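Local coordinates for protein gene activator AphA (Vibrio cholerae, PDB 1YG2) that activates virulence gene expression in Vibrio cholerae as a winged helix transcription factor of the PadR-like family, probably binding DNA as a dimer, at the interface of chains A and B. Residues are numbered along the deposited sequence; one frame, centred on the assembly and turned at random. Chains: chain A/B, gene activator AphA.

Contact 1: the interface of chains A and B. Residues chain A 140, 148-149, 151-152; chain B 100, 170-171, 174.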
# COMPACT_ATOMS: atom_id res chain seq x y z
N PRO A 140 18.86 1.58 18.86
CA PRO A 140 19.64 1.07 17.72
C PRO A 140 21.13 0.93 18.03
O PRO A 140 21.76 -0.07 17.69
CB PRO A 140 19.39 2.11 16.64
CG PRO A 140 18.03 2.63 16.98
CD PRO A 140 18.08 2.76 18.47
N ARG A 148 19.17 -3.80 13.69
CA ARG A 148 18.82 -2.45 13.26
C ARG A 148 17.94 -2.54 12.02
O ARG A 148 17.03 -1.74 11.84
CB ARG A 148 20.07 -1.63 12.95
CG ARG A 148 20.89 -1.26 14.18
CD ARG A 148 21.74 -0.03 13.89
NE ARG A 148 23.13 -0.21 14.28
CZ ARG A 148 24.03 -0.90 13.57
NH1 ARG A 148 23.68 -1.47 12.42
NH2 ARG A 148 25.27 -1.02 14.02
N LEU A 149 18.23 -3.51 11.16
CA LEU A 149 17.45 -3.72 9.95
C LEU A 149 16.03 -4.16 10.32
O LEU A 149 15.05 -3.60 9.81
CB LEU A 149 18.12 -4.78 9.07
CG LEU A 149 19.48 -4.41 8.46
CD1 LEU A 149 19.95 -5.54 7.55
CD2 LEU A 149 19.36 -3.11 7.67
N ARG A 151 14.51 -3.70 13.06
CA ARG A 151 13.92 -2.54 13.70
C ARG A 151 13.32 -1.62 12.65
O ARG A 151 12.19 -1.14 12.79
CB ARG A 151 14.98 -1.78 14.51
CG ARG A 151 14.46 -0.49 15.13
CD ARG A 151 15.51 0.25 15.95
NE ARG A 151 15.04 1.59 16.32
CZ ARG A 151 15.18 2.67 15.56
NH1 ARG A 151 15.80 2.57 14.39
NH2 ARG A 151 14.68 3.83 15.95
N LEU A 152 14.06 -1.36 11.58
CA LEU A 152 13.56 -0.48 10.53
C LEU A 152 12.31 -1.05 9.84
O LEU A 152 11.37 -0.31 9.55
CB LEU A 152 14.67 -0.20 9.52
CG LEU A 152 15.79 0.70 10.05
CD1 LEU A 152 16.97 0.69 9.08
CD2 LEU A 152 15.27 2.13 10.26
N LEU B 100 15.57 -4.12 2.04
CA LEU B 100 16.37 -3.65 3.17
C LEU B 100 16.99 -4.83 3.89
O LEU B 100 18.19 -4.84 4.17
CB LEU B 100 15.49 -2.87 4.15
CG LEU B 100 16.02 -1.63 4.89
CD1 LEU B 100 15.46 -1.67 6.29
CD2 LEU B 100 17.54 -1.57 4.92
N GLU B 170 14.90 7.52 7.80
CA GLU B 170 15.44 6.74 8.90
C GLU B 170 16.31 5.60 8.37
O GLU B 170 17.36 5.31 8.94
CB GLU B 170 14.32 6.16 9.77
CG GLU B 170 13.71 7.16 10.70
CD GLU B 170 12.82 6.52 11.74
OE1 GLU B 170 13.19 5.46 12.29
OE2 GLU B 170 11.74 7.07 12.01
N VAL B 171 15.87 4.98 7.29
CA VAL B 171 16.64 3.89 6.70
C VAL B 171 17.93 4.45 6.13
O VAL B 171 19.01 3.92 6.38
CB VAL B 171 15.86 3.20 5.57
CG1 VAL B 171 16.76 2.18 4.87
CG2 VAL B 171 14.61 2.53 6.13
N GLU B 174 20.52 4.80 8.80
CA GLU B 174 21.09 3.54 9.26
C GLU B 174 22.08 2.97 8.26
O GLU B 174 23.09 2.38 8.63
CB GLU B 174 19.99 2.52 9.52
CG GLU B 174 19.05 2.86 10.65
CD GLU B 174 19.76 2.98 11.99
OE1 GLU B 174 20.55 2.08 12.33
OE2 GLU B 174 19.51 3.98 12.70
O HOH W 1 15.75 5.05 13.05
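The N-terminal turns of helix 145-177 of chain A lie against the C-terminal part of the same helix of chain B, with the short helix 95-101 of chain B meeting them from another side. A:Leu152 is the apolar centre of the patch. Its CG stands anti to the carbonyl carbon (chi1 -70°), and the two methyls beyond it both face the aliphatic stem of B:Glu174, crossing it obliquely: CD1 lies 3.4 Å from B:Glu174 CG, and CD2 packs more loosely on the same methylene. The CB of A:Leu152 rests against the CD1 methyl of B:Leu100, while the other methyl of that leucine, CD2, touches A:Leu149 CD2 at 3.6 Å. The chain of B:Glu174 bends at chi2 (-61°), which carries its carboxylate off the leucine and toward A:Arg148. Guanidinium and carboxylate planes are turned 35° from each other there, and the salt bridge is long, 4.0 Å from A:Arg148 NE to B:Glu174 OE1, so it probably steers more by charge than by directed bonding. A second pair of opposite charges, A:Arg151 and B:Glu170, meets through water instead. The guanidinium of A:Arg151 has the ring of A:Pro140 from its own chain over one face, CG above the centre, and holds the water at its edge, in plane. That water lies 2.8 Å from A:Arg151 NH1 and 2.7 Å from the carboxylate oxygen OE1 of B:Glu170.

Contact 2: the interface of chains A and B. Residues chain A 96, 118, 122, 161, 164; chain B 87-89.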
# COMPACT_ATOMS: atom_id res chain seq x y z
N PHE A 96 -10.22 2.57 0.07
CA PHE A 96 -10.90 3.37 1.09
C PHE A 96 -11.31 4.71 0.54
O PHE A 96 -12.40 5.22 0.83
CB PHE A 96 -9.99 3.57 2.30
CG PHE A 96 -9.69 2.31 3.04
CD1 PHE A 96 -8.43 1.73 2.98
CD2 PHE A 96 -10.69 1.69 3.79
CE1 PHE A 96 -8.16 0.54 3.64
CE2 PHE A 96 -10.44 0.51 4.46
CZ PHE A 96 -9.17 -0.07 4.39
N LEU A 118 -11.88 -0.83 11.26
CA LEU A 118 -10.49 -1.01 10.87
C LEU A 118 -9.52 -0.05 11.56
O LEU A 118 -8.32 -0.30 11.61
CB LEU A 118 -10.34 -0.89 9.35
CG LEU A 118 -10.68 -2.14 8.52
CD1 LEU A 118 -10.41 -1.88 7.05
CD2 LEU A 118 -9.84 -3.33 8.99
N SER A 122 -6.25 -1.23 13.64
CA SER A 122 -5.00 -0.55 13.34
C SER A 122 -4.38 -0.04 14.62
O SER A 122 -3.17 -0.12 14.81
CB SER A 122 -5.25 0.62 12.39
OG SER A 122 -5.67 0.17 11.12
N ARG A 161 1.03 2.92 9.31
CA ARG A 161 -0.22 2.59 9.98
C ARG A 161 -0.70 3.78 10.80
O ARG A 161 -1.90 4.08 10.82
CB ARG A 161 -0.01 1.38 10.89
CG ARG A 161 -1.28 0.63 11.18
CD ARG A 161 -1.77 -0.04 9.91
NE ARG A 161 -2.88 -0.94 10.19
CZ ARG A 161 -3.31 -1.87 9.35
NH1 ARG A 161 -2.71 -2.02 8.17
NH2 ARG A 161 -4.33 -2.65 9.68
N TRP A 164 -2.13 6.28 8.56
CA TRP A 164 -3.45 5.88 8.08
C TRP A 164 -4.53 6.12 9.14
O TRP A 164 -5.66 6.51 8.81
CB TRP A 164 -3.44 4.42 7.66
CG TRP A 164 -4.71 4.01 7.02
CD1 TRP A 164 -5.04 4.09 5.70
CD2 TRP A 164 -5.87 3.49 7.69
NE1 TRP A 164 -6.33 3.66 5.50
CE2 TRP A 164 -6.86 3.29 6.70
CE3 TRP A 164 -6.16 3.19 9.03
CZ2 TRP A 164 -8.13 2.78 7.01
CZ3 TRP A 164 -7.43 2.69 9.33
CH2 TRP A 164 -8.40 2.49 8.33
N THR B 87 -14.31 -3.54 3.20
CA THR B 87 -13.06 -3.18 2.55
C THR B 87 -11.99 -3.30 3.64
O THR B 87 -12.14 -2.73 4.72
CB THR B 87 -13.12 -1.75 2.00
OG1 THR B 87 -11.79 -1.27 1.76
CG2 THR B 87 -13.82 -0.83 2.98
N ALA B 88 -10.94 -4.06 3.37
CA ALA B 88 -9.89 -4.23 4.36
C ALA B 88 -8.51 -3.82 3.85
O ALA B 88 -8.32 -3.59 2.65
CB ALA B 88 -9.86 -5.68 4.83
N HIS B 89 -7.56 -3.73 4.77
CA HIS B 89 -6.19 -3.35 4.43
C HIS B 89 -5.52 -4.43 3.58
O HIS B 89 -5.67 -5.62 3.85
CB HIS B 89 -5.37 -3.12 5.70
CG HIS B 89 -5.43 -1.72 6.21
ND1 HIS B 89 -4.92 -0.65 5.50
CD2 HIS B 89 -5.92 -1.21 7.37
CE1 HIS B 89 -5.10 0.46 6.20
NE2 HIS B 89 -5.70 0.15 7.34
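With CG anti to the backbone N (chi1 -174°), the indole of A:Trp164 presents a face to B:His89, while A:Arg161, bent at chi2 (68°), brings its guanidinium over a face of the same imidazole. The histidine reaches in tip first from the loop of chain B and points its CE1–NE2 edge at the indole, planes 69° apart; NE2 stands 3.4 Å from A:Trp164 CD2. On one imidazole face A:Arg161 makes a cation-pi contact, NH1 lying 3.5 Å from the ring centroid. The opposite face meets CE1 of A:Phe96 in an edge-to-face contact. The imidazole is thus held on both faces and at an edge, which should restrict its rotation, and the nearby guanidinium would tend to disfavour a positive charge on it. Behind the phenyl, CZ2 of A:Trp164 sits over the centre of the A:Phe96 ring; the other phenyl face receives the hydroxyl OG1 of B:Thr87, offset toward the rim. A:Leu118 packs its CD1 methyl on B:Ala88 CA at 3.6 Å. Beside it, the A:Ser122 hydroxyl OG is turned back to A:Leu118 O, 2.7 Å away. By seating the loop of one subunit in a largely aromatic pocket built from three helices of the other, the site probably helps hold a dimer together.

Contact 3: the interface of chains A and B. Residues chain A 32-35, 39; chain B 91-94.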
# COMPACT_ATOMS: atom_id res chain seq x y z
N PHE A 32 7.03 -7.25 7.72
CA PHE A 32 6.90 -6.70 6.37
C PHE A 32 6.44 -7.69 5.31
O PHE A 32 6.13 -7.30 4.19
CB PHE A 32 8.25 -6.11 5.96
CG PHE A 32 9.33 -7.13 5.78
CD1 PHE A 32 9.52 -7.74 4.54
CD2 PHE A 32 10.13 -7.52 6.84
CE1 PHE A 32 10.50 -8.73 4.37
CE2 PHE A 32 11.11 -8.50 6.69
CZ PHE A 32 11.29 -9.11 5.44
N TRP A 33 6.40 -8.97 5.64
CA TRP A 33 5.94 -9.93 4.66
C TRP A 33 5.10 -11.02 5.31
O TRP A 33 5.58 -11.81 6.12
CB TRP A 33 7.13 -10.54 3.92
CG TRP A 33 6.74 -11.13 2.62
CD1 TRP A 33 6.14 -12.34 2.41
CD2 TRP A 33 6.82 -10.50 1.34
NE1 TRP A 33 5.83 -12.50 1.08
CE2 TRP A 33 6.24 -11.38 0.40
CE3 TRP A 33 7.32 -9.27 0.90
CZ2 TRP A 33 6.16 -11.07 -0.96
CZ3 TRP A 33 7.23 -8.96 -0.45
CH2 TRP A 33 6.65 -9.86 -1.37
N LYS A 34 3.83 -11.05 4.93
CA LYS A 34 2.89 -12.01 5.46
C LYS A 34 2.78 -13.26 4.58
O LYS A 34 2.39 -13.17 3.42
CB LYS A 34 1.52 -11.33 5.60
CG LYS A 34 0.47 -12.12 6.35
CD LYS A 34 -0.44 -12.90 5.42
CE LYS A 34 -1.70 -13.35 6.16
NZ LYS A 34 -2.44 -12.17 6.71
N ALA A 35 3.13 -14.41 5.14
CA ALA A 35 3.04 -15.68 4.42
C ALA A 35 2.84 -16.81 5.44
O ALA A 35 3.43 -16.78 6.51
CB ALA A 35 4.32 -15.93 3.61
N GLN A 39 2.42 -21.79 2.60
CA GLN A 39 2.96 -21.07 1.46
C GLN A 39 4.48 -21.14 1.44
O GLN A 39 5.09 -21.35 0.39
CB GLN A 39 2.53 -19.60 1.52
CG GLN A 39 1.03 -19.39 1.53
CD GLN A 39 0.65 -17.94 1.75
OE1 GLN A 39 1.00 -17.33 2.77
NE2 GLN A 39 -0.07 -17.37 0.79
N THR B 91 -2.86 -7.02 2.21
CA THR B 91 -1.87 -7.83 2.93
C THR B 91 -0.51 -7.16 2.85
O THR B 91 -0.11 -6.65 1.81
CB THR B 91 -1.79 -9.25 2.33
OG1 THR B 91 -3.08 -9.86 2.35
CG2 THR B 91 -0.82 -10.11 3.14
N VAL B 92 0.21 -7.18 3.97
CA VAL B 92 1.53 -6.56 4.02
C VAL B 92 2.62 -7.42 3.40
O VAL B 92 2.90 -8.52 3.86
CB VAL B 92 1.94 -6.25 5.48
CG1 VAL B 92 3.25 -5.47 5.48
CG2 VAL B 92 0.84 -5.48 6.20
N ARG B 93 3.22 -6.90 2.34
CA ARG B 93 4.30 -7.56 1.64
C ARG B 93 5.11 -6.40 1.09
O ARG B 93 5.07 -6.10 -0.10
CB ARG B 93 3.78 -8.42 0.48
CG ARG B 93 2.93 -9.64 0.88
CD ARG B 93 2.41 -10.35 -0.37
NE ARG B 93 1.27 -11.23 -0.12
CZ ARG B 93 1.35 -12.36 0.56
NH1 ARG B 93 2.51 -12.76 1.05
NH2 ARG B 93 0.26 -13.11 0.74
N ASP B 94 5.85 -5.73 1.98
CA ASP B 94 6.62 -4.57 1.58
C ASP B 94 7.95 -4.85 0.89
O ASP B 94 8.90 -5.35 1.50
CB ASP B 94 6.87 -3.67 2.79
CG ASP B 94 7.51 -2.36 2.40
OD1 ASP B 94 8.71 -2.17 2.66
OD2 ASP B 94 6.81 -1.52 1.81
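A:Trp33 and B:Arg93 form an antiparallel beta bridge, flanked by hydrogen bonds from B:Asp94 N to A:Phe32 O (2.7 Å) and from A:Lys34 N to B:Val92 O (2.9 Å). The chain A stretch, residues 32-35, lies in the PadR-like winged helix region, just ahead of helix 37-49, and the chain B stretch, residues 91-94, leads into helix 95-101. The side chain of B:Arg93 crosses that of A:Trp33 at about a right angle, passing over one face of the indole. Its CB stands 3.5 Å from the centroid of the six-membered ring and its CG 4.0 Å from that of the five-membered ring, both CH-pi contacts, so the aliphatic stem of the arginine does the packing. The chain runs extended from CG to NE (chi2 176°), carrying the guanidinium past the pyrrole side of the indole, where A:Trp33 CD1 lies at its edge, in plane; the two planes are 59° apart. This places the guanidinium beside the backbone carbonyl of A:Lys34, although the modelled distance there is too short to be trusted and the N-H of NH1 does not point at the oxygen. One guanidinium face is backed by the CG2 methyl of B:Thr91. The same methyl, anti to its backbone N, meets the bent chain of A:Lys34 at about a right angle, touching both CB and CD at 3.6 Å. On the other side of the bridge, the CG1 methyl of B:Val92 lies 4.0 Å from A:Phe32 CA.

Contact 1 and contact 2 both use helix 145-177 of chain A, near its start and farther along, and their C-alpha centres are about 25 Å apart. Contact 3 lies about 18 Å from contact 1 and about 15 Å from contact 2. The chain B segment of contact 2 continues after one residue into that of contact 3 and then into helix 95-101, which serves contact 1, so one stretch of chain B engages chain A at all three. Two-fold symmetry repeats each contact with chains exchanged. Contact 3 reaches the winged helix region and may thereby help set how the two DNA-binding regions are placed.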